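Local coordinates for putative ATP-grasp superfamily protein (Archaeoglobus fulgidus, PDB 3DF7) that is of unknown function but, as a putative member of the ATP-grasp superfamily, probably binds ATP, at residues Ile165-Gly177 / Lys181-Phe193. Sequence-based numbering, arbitrary orientation.
Sequences IEGINLSVSLAVG and KCLSVNEQIINNF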
ATOM      1  N   ILE A 165      -5.846 -12.806 -14.861  1.00 12.23           N
ATOM      2  CA  ILE A 165      -5.213 -12.105 -15.964  1.00 13.22           C
ATOM      3  C   ILE A 165      -3.749 -12.524 -16.020  1.00 14.62           C
ATOM      4  O   ILE A 165      -3.008 -12.352 -15.056  1.00 13.87           O
ATOM      5  CB  ILE A 165      -5.305 -10.578 -15.775  1.00 13.33           C
ATOM      6  CG1 ILE A 165      -6.771 -10.160 -15.619  1.00 13.44           C
ATOM      7  CG2 ILE A 165      -4.650  -9.870 -16.948  1.00 11.60           C
ATOM      8  CD1 ILE A 165      -7.664 -10.523 -16.800  1.00 13.90           C
ATOM      9  N   GLU A 166      -3.342 -13.074 -17.157  1.00 16.28           N
ATOM     10  CA  GLU A 166      -1.970 -13.531 -17.334  1.00 17.18           C
ATOM     11  C   GLU A 166      -1.111 -12.440 -17.956  1.00 17.30           C
ATOM     12  O   GLU A 166      -1.402 -11.960 -19.051  1.00 15.63           O
ATOM     13  CB  GLU A 166      -1.953 -14.773 -18.224  1.00 20.87           C
ATOM     14  CG  GLU A 166      -0.593 -15.420 -18.382  1.00 27.17           C
ATOM     15  CD  GLU A 166      -0.679 -16.758 -19.098  1.00 32.64           C
ATOM     16  OE1 GLU A 166      -1.417 -17.642 -18.611  1.00 36.24           O
ATOM     17  OE2 GLU A 166      -0.014 -16.928 -20.143  1.00 35.88           O
ATOM     18  N   GLY A 167      -0.055 -12.049 -17.251  1.00 15.27           N
ATOM     19  CA  GLY A 167       0.823 -11.018 -17.768  1.00 16.52           C
ATOM     20  C   GLY A 167       1.752 -10.433 -16.726  1.00 15.80           C
ATOM     21  O   GLY A 167       1.966 -11.014 -15.669  1.00 18.44           O
ATOM     22  N   ILE A 168       2.304  -9.266 -17.036  1.00 17.44           N
ATOM     23  CA  ILE A 168       3.223  -8.571 -16.141  1.00 18.27           C
ATOM     24  C   ILE A 168       2.455  -8.009 -14.946  1.00 16.82           C
ATOM     25  O   ILE A 168       1.501  -7.250 -15.129  1.00 15.15           O
ATOM     26  CB  ILE A 168       3.901  -7.398 -16.877  1.00 21.16           C
ATOM     27  CG1 ILE A 168       4.487  -7.893 -18.201  1.00 25.04           C
ATOM     28  CG2 ILE A 168       4.980  -6.778 -15.997  1.00 23.68           C
ATOM     29  CD1 ILE A 168       4.984  -6.782 -19.115  1.00 28.39           C
ATOM     30  N   ASN A 169       2.861  -8.383 -13.732  1.00 14.43           N
ATOM     31  CA  ASN A 169       2.209  -7.880 -12.523  1.00 14.62           C
ATOM     32  C   ASN A 169       2.915  -6.613 -12.067  1.00 12.49           C
ATOM     33  O   ASN A 169       4.119  -6.616 -11.822  1.00 12.69           O
ATOM     34  CB  ASN A 169       2.234  -8.929 -11.410  1.00 17.01           C
ATOM     35  CG  ASN A 169       1.200 -10.020 -11.622  1.00 21.30           C
ATOM     36  OD1 ASN A 169       1.238 -10.740 -12.618  1.00 24.24           O
ATOM     37  ND2 ASN A 169       0.260 -10.136 -10.691  1.00 21.02           N
ATOM     38  N   LEU A 170       2.155  -5.531 -11.949  1.00  9.81           N
ATOM     39  CA  LEU A 170       2.719  -4.243 -11.572  1.00 12.31           C
ATOM     40  C   LEU A 170       1.863  -3.488 -10.567  1.00 11.78           C
ATOM     41  O   LEU A 170       0.761  -3.911 -10.215  1.00 12.36           O
ATOM     42  CB  LEU A 170       2.854  -3.371 -12.820  1.00 11.06           C
ATOM     43  CG  LEU A 170       3.573  -3.980 -14.022  1.00 12.40           C
ATOM     44  CD1 LEU A 170       3.221  -3.200 -15.282  1.00 11.05           C
ATOM     45  CD2 LEU A 170       5.072  -3.973 -13.765  1.00 10.85           C
ATOM     46  N   SER A 171       2.396  -2.364 -10.107  1.00 12.08           N
ATOM     47  CA  SER A 171       1.679  -1.487  -9.197  1.00 11.83           C
ATOM     48  C   SER A 171       2.170  -0.080  -9.520  1.00 10.78           C
ATOM     49  O   SER A 171       3.331   0.108  -9.901  1.00 12.71           O
ATOM     50  CB  SER A 171       1.954  -1.844  -7.728  1.00 13.03           C
ATOM     51  OG  SER A 171       3.247  -1.458  -7.308  1.00 12.86           O
ATOM     52  N   VAL A 172       1.279   0.896  -9.411  1.00  8.85           N
ATOM     53  CA  VAL A 172       1.631   2.281  -9.690  1.00  9.26           C
ATOM     54  C   VAL A 172       1.426   3.097  -8.428  1.00  9.42           C
ATOM     55  O   VAL A 172       0.351   3.049  -7.819  1.00  9.33           O
ATOM     56  CB  VAL A 172       0.752   2.869 -10.816  1.00  8.42           C
ATOM     57  CG1 VAL A 172       1.151   4.318 -11.091  1.00  7.91           C
ATOM     58  CG2 VAL A 172       0.905   2.033 -12.082  1.00  8.97           C
ATOM     59  N   SER A 173       2.469   3.818  -8.030  1.00  8.30           N
ATOM     60  CA  SER A 173       2.425   4.663  -6.846  1.00  8.75           C
ATOM     61  C   SER A 173       2.041   6.058  -7.313  1.00  9.07           C
ATOM     62  O   SER A 173       2.758   6.679  -8.099  1.00  8.09           O
ATOM     63  CB  SER A 173       3.793   4.702  -6.162  1.00  8.25           C
ATOM     64  OG  SER A 173       4.217   3.403  -5.782  1.00  7.67           O
ATOM     65  N   LEU A 174       0.910   6.544  -6.818  1.00  8.04           N
ATOM     66  CA  LEU A 174       0.414   7.854  -7.205  1.00  9.77           C
ATOM     67  C   LEU A 174       0.249   8.813  -6.032  1.00  9.69           C
ATOM     68  O   LEU A 174       0.025   8.398  -4.891  1.00  9.06           O
ATOM     69  CB  LEU A 174      -0.939   7.703  -7.908  1.00  9.21           C
ATOM     70  CG  LEU A 174      -1.041   6.807  -9.149  1.00 10.42           C
ATOM     71  CD1 LEU A 174      -2.503   6.596  -9.509  1.00 11.77           C
ATOM     72  CD2 LEU A 174      -0.300   7.443 -10.306  1.00  9.37           C
ATOM     73  N   ALA A 175       0.364  10.104  -6.333  1.00  9.86           N
ATOM     74  CA  ALA A 175       0.176  11.159  -5.344  1.00 10.71           C
ATOM     75  C   ALA A 175      -1.119  11.820  -5.799  1.00 12.36           C
ATOM     76  O   ALA A 175      -1.156  12.455  -6.857  1.00 12.68           O
ATOM     77  CB  ALA A 175       1.327  12.157  -5.395  1.00 11.12           C
ATOM     78  N   VAL A 176      -2.178  11.655  -5.012  1.00 12.72           N
ATOM     79  CA  VAL A 176      -3.481  12.211  -5.353  1.00 13.78           C
ATOM     80  C   VAL A 176      -3.786  13.498  -4.596  1.00 15.93           C
ATOM     81  O   VAL A 176      -3.878  13.508  -3.368  1.00 14.49           O
ATOM     82  CB  VAL A 176      -4.608  11.190  -5.065  1.00 13.15           C
ATOM     83  CG1 VAL A 176      -5.952  11.723  -5.566  1.00 12.98           C
ATOM     84  CG2 VAL A 176      -4.279   9.867  -5.733  1.00 11.67           C
ATOM     85  N   GLY A 177      -3.950  14.583  -5.345  1.00 17.69           N
ATOM     86  CA  GLY A 177      -4.250  15.870  -4.746  1.00 20.05           C
ATOM     87  C   GLY A 177      -5.059  16.696  -5.726  1.00 22.11           C
ATOM     88  O   GLY A 177      -6.057  16.215  -6.256  1.00 22.30           O
ATOM     89  N   LYS A 181      -0.430  12.579  -9.703  1.00 17.00           N
ATOM     90  CA  LYS A 181       0.935  12.500 -10.200  1.00 17.14           C
ATOM     91  C   LYS A 181       1.533  11.122  -9.960  1.00 15.94           C
ATOM     92  O   LYS A 181       1.370  10.546  -8.881  1.00 13.38           O
ATOM     93  CB  LYS A 181       1.785  13.571  -9.514  1.00 21.08           C
ATOM     94  CG  LYS A 181       3.192  13.717 -10.064  1.00 27.20           C
ATOM     95  CD  LYS A 181       3.901  14.891  -9.402  1.00 31.22           C
ATOM     96  CE  LYS A 181       5.250  15.175 -10.043  1.00 33.94           C
ATOM     97  NZ  LYS A 181       5.908  16.353  -9.407  1.00 36.16           N
ATOM     98  N   CYS A 182       2.209  10.587 -10.972  1.00 14.65           N
ATOM     99  CA  CYS A 182       2.831   9.277 -10.843  1.00 13.60           C
ATOM    100  C   CYS A 182       4.163   9.431 -10.138  1.00 13.65           C
ATOM    101  O   CYS A 182       5.024  10.200 -10.574  1.00 13.54           O
ATOM    102  CB  CYS A 182       3.062   8.634 -12.208  1.00 13.35           C
ATOM    103  SG  CYS A 182       3.893   7.032 -12.097  1.00 14.70           S
ATOM    104  N   LEU A 183       4.328   8.698  -9.046  1.00 12.82           N
ATOM    105  CA  LEU A 183       5.556   8.755  -8.274  1.00 12.85           C
ATOM    106  C   LEU A 183       6.496   7.630  -8.681  1.00 12.23           C
ATOM    107  O   LEU A 183       7.718   7.802  -8.697  1.00 11.93           O
ATOM    108  CB  LEU A 183       5.247   8.628  -6.783  1.00 11.94           C
ATOM    109  CG  LEU A 183       4.299   9.653  -6.162  1.00 13.89           C
ATOM    110  CD1 LEU A 183       4.250   9.421  -4.657  1.00 12.03           C
ATOM    111  CD2 LEU A 183       4.772  11.074  -6.474  1.00 11.26           C
ATOM    112  N   SER A 184       5.921   6.479  -9.011  1.00  9.21           N
ATOM    113  CA  SER A 184       6.726   5.328  -9.385  1.00  9.40           C
ATOM    114  C   SER A 184       5.881   4.206  -9.962  1.00  8.91           C
ATOM    115  O   SER A 184       4.704   4.063  -9.617  1.00  9.07           O
ATOM    116  CB  SER A 184       7.461   4.808  -8.145  1.00 10.08           C
ATOM    117  OG  SER A 184       8.232   3.654  -8.429  1.00 10.77           O
ATOM    118  N   VAL A 185       6.479   3.429 -10.859  1.00  8.43           N
ATOM    119  CA  VAL A 185       5.811   2.265 -11.434  1.00  8.60           C
ATOM    120  C   VAL A 185       6.686   1.103 -10.987  1.00  9.36           C
ATOM    121  O   VAL A 185       7.890   1.065 -11.277  1.00  9.17           O
ATOM    122  CB  VAL A 185       5.732   2.323 -12.974  1.00  9.72           C
ATOM    123  CG1 VAL A 185       5.164   1.010 -13.507  1.00 12.16           C
ATOM    124  CG2 VAL A 185       4.828   3.476 -13.400  1.00 10.39           C
ATOM    125  N   ASN A 186       6.083   0.171 -10.260  1.00  8.87           N
ATOM    126  CA  ASN A 186       6.813  -0.957  -9.705  1.00  9.54           C
ATOM    127  C   ASN A 186       6.404  -2.302 -10.264  1.00  9.79           C
ATOM    128  O   ASN A 186       5.259  -2.515 -10.653  1.00 11.22           O
ATOM    129  CB  ASN A 186       6.632  -0.973  -8.188  1.00  9.30           C
ATOM    130  CG  ASN A 186       6.333   0.404  -7.629  1.00 11.94           C
ATOM    131  OD1 ASN A 186       5.192   0.704  -7.246  1.00 13.78           O
ATOM    132  ND2 ASN A 186       7.349   1.258  -7.592  1.00  7.67           N
ATOM    133  N   GLU A 187       7.360  -3.218 -10.289  1.00  9.33           N
ATOM    134  CA  GLU A 187       7.120  -4.560 -10.783  1.00 10.80           C
ATOM    135  C   GLU A 187       6.879  -5.439  -9.561  1.00 12.06           C
ATOM    136  O   GLU A 187       7.599  -5.337  -8.568  1.00 14.56           O
ATOM    137  CB  GLU A 187       8.351  -5.034 -11.544  1.00 12.55           C
ATOM    138  CG  GLU A 187       8.221  -6.378 -12.209  1.00 13.01           C
ATOM    139  CD  GLU A 187       9.510  -6.787 -12.886  1.00 13.67           C
ATOM    140  OE1 GLU A 187      10.329  -5.890 -13.195  1.00 13.69           O
ATOM    141  OE2 GLU A 187       9.699  -7.994 -13.121  1.00 12.63           O
ATOM    142  N   GLN A 188       5.865  -6.291  -9.619  1.00 11.01           N
ATOM    143  CA  GLN A 188       5.581  -7.171  -8.496  1.00 12.70           C
ATOM    144  C   GLN A 188       5.991  -8.600  -8.833  1.00 12.63           C
ATOM    145  O   GLN A 188       5.754  -9.085  -9.941  1.00 13.16           O
ATOM    146  CB  GLN A 188       4.090  -7.134  -8.142  1.00 14.04           C
ATOM    147  CG  GLN A 188       3.536  -5.749  -7.790  1.00 18.67           C
ATOM    148  CD  GLN A 188       4.191  -5.127  -6.565  1.00 22.58           C
ATOM    149  OE1 GLN A 188       4.435  -5.802  -5.564  1.00 25.56           O
ATOM    150  NE2 GLN A 188       4.462  -3.827  -6.633  1.00 24.36           N
ATOM    151  N   ILE A 189       6.634  -9.262  -7.883  1.00 12.00           N
ATOM    152  CA  ILE A 189       7.050 -10.644  -8.081  1.00 13.25           C
ATOM    153  C   ILE A 189       6.134 -11.491  -7.207  1.00 14.50           C
ATOM    154  O   ILE A 189       6.169 -11.406  -5.978  1.00 14.85           O
ATOM    155  CB  ILE A 189       8.526 -10.842  -7.685  1.00 13.01           C
ATOM    156  CG1 ILE A 189       9.412 -10.013  -8.624  1.00 14.19           C
ATOM    157  CG2 ILE A 189       8.900 -12.318  -7.765  1.00 12.67           C
ATOM    158  CD1 ILE A 189      10.885  -9.998  -8.255  1.00 16.69           C
ATOM    159  N   ILE A 190       5.306 -12.304  -7.850  1.00 15.71           N
ATOM    160  CA  ILE A 190       4.347 -13.120  -7.124  1.00 19.27           C
ATOM    161  C   ILE A 190       4.651 -14.611  -7.092  1.00 20.80           C
ATOM    162  O   ILE A 190       5.072 -15.200  -8.088  1.00 20.16           O
ATOM    163  CB  ILE A 190       2.931 -12.904  -7.698  1.00 21.20           C
ATOM    164  CG1 ILE A 190       2.581 -11.414  -7.625  1.00 22.73           C
ATOM    165  CG2 ILE A 190       1.912 -13.741  -6.927  1.00 23.74           C
ATOM    166  CD1 ILE A 190       1.207 -11.074  -8.133  1.00 27.04           C
ATOM    167  N   ASN A 191       4.424 -15.206  -5.925  1.00 22.64           N
ATOM    168  CA  ASN A 191       4.642 -16.631  -5.708  1.00 25.88           C
ATOM    169  C   ASN A 191       3.418 -17.168  -4.967  1.00 27.42           C
ATOM    170  O   ASN A 191       3.110 -16.727  -3.858  1.00 26.35           O
ATOM    171  CB  ASN A 191       5.903 -16.848  -4.865  1.00 28.05           C
ATOM    172  CG  ASN A 191       6.290 -18.311  -4.752  1.00 31.67           C
ATOM    173  OD1 ASN A 191       5.510 -19.138  -4.279  1.00 33.09           O
ATOM    174  ND2 ASN A 191       7.504 -18.637  -5.186  1.00 33.83           N
ATOM    175  N   ASN A 192       2.717 -18.108  -5.592  1.00 28.28           N
ATOM    176  CA  ASN A 192       1.521 -18.697  -5.005  1.00 31.01           C
ATOM    177  C   ASN A 192       0.495 -17.617  -4.658  1.00 30.48           C
ATOM    178  O   ASN A 192      -0.069 -17.606  -3.564  1.00 31.86           O
ATOM    179  CB  ASN A 192       1.883 -19.507  -3.752  1.00 33.42           C
ATOM    180  CG  ASN A 192       0.677 -20.203  -3.133  1.00 36.05           C
ATOM    181  OD1 ASN A 192      -0.090 -20.879  -3.823  1.00 37.16           O
ATOM    182  ND2 ASN A 192       0.510 -20.043  -1.824  1.00 36.95           N
ATOM    183  N   PHE A 193       0.263 -16.707  -5.597  1.00 30.47           N
ATOM    184  CA  PHE A 193      -0.705 -15.630  -5.412  1.00 31.47           C
ATOM    185  C   PHE A 193      -0.345 -14.685  -4.273  1.00 32.30           C
ATOM    186  O   PHE A 193      -1.193 -13.934  -3.792  1.00 33.18           O
ATOM    187  CB  PHE A 193      -2.094 -16.222  -5.164  1.00 31.72           C
ATOM    188  CG  PHE A 193      -2.566 -17.126  -6.261  1.00 31.59           C
ATOM    189  CD1 PHE A 193      -2.824 -16.623  -7.530  1.00 31.63           C
ATOM    190  CD2 PHE A 193      -2.731 -18.488  -6.033  1.00 32.85           C
ATOM    191  CE1 PHE A 193      -3.240 -17.462  -8.562  1.00 32.14           C
ATOM    192  CE2 PHE A 193      -3.147 -19.336  -7.055  1.00 32.60           C
ATOM    193  CZ  PHE A 193      -3.402 -18.820  -8.323  1.00 32.69           C
TER
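Ser173 O is gripped by two backbone donors: Leu183 N at 2.7 Å and Ser184 N at 3.3 Å, the latter in the carbonyl plane on a lone pair. Two consecutive residues facing one define a classic beta bulge. Antiparallel pairing continues on both sides, at Ala175/Lys181 and at Ser171/Asn186, where Asn186 N meets Ser171 O at 2.8 Å. Leu183, whose psi of -35° departs from strand values, lays CD2 3.8 Å from Ala175 CB, an apolar patch near the turn. On one face Val172 CG1 touches Cys182 SG at 4.0 Å, and Val172, Leu174 and Val185 pack against helix 206-220. The other is polar around Ser171, Ser173, Ser184 and Asn186: Ser173 OG is hydrogen-bonded to Tyr229 OH and Ser184 OG to Tyr260 OH. Gln188, bent at CG (chi2 -62°), brings NE2 to Ser171 OG at 2.7 Å, a weak bond since the angle at hydrogen is 119°. An alanine at Gln188 would keep the backbone bond to Asn169 O but is likely to leave Ser171 OG without that donor and open a gap beside Pro252. Backbone bonds thus zip together this hairpin of the ATP-grasp domain's large antiparallel sheet, between a largely apolar face and a hydroxyl-rich one.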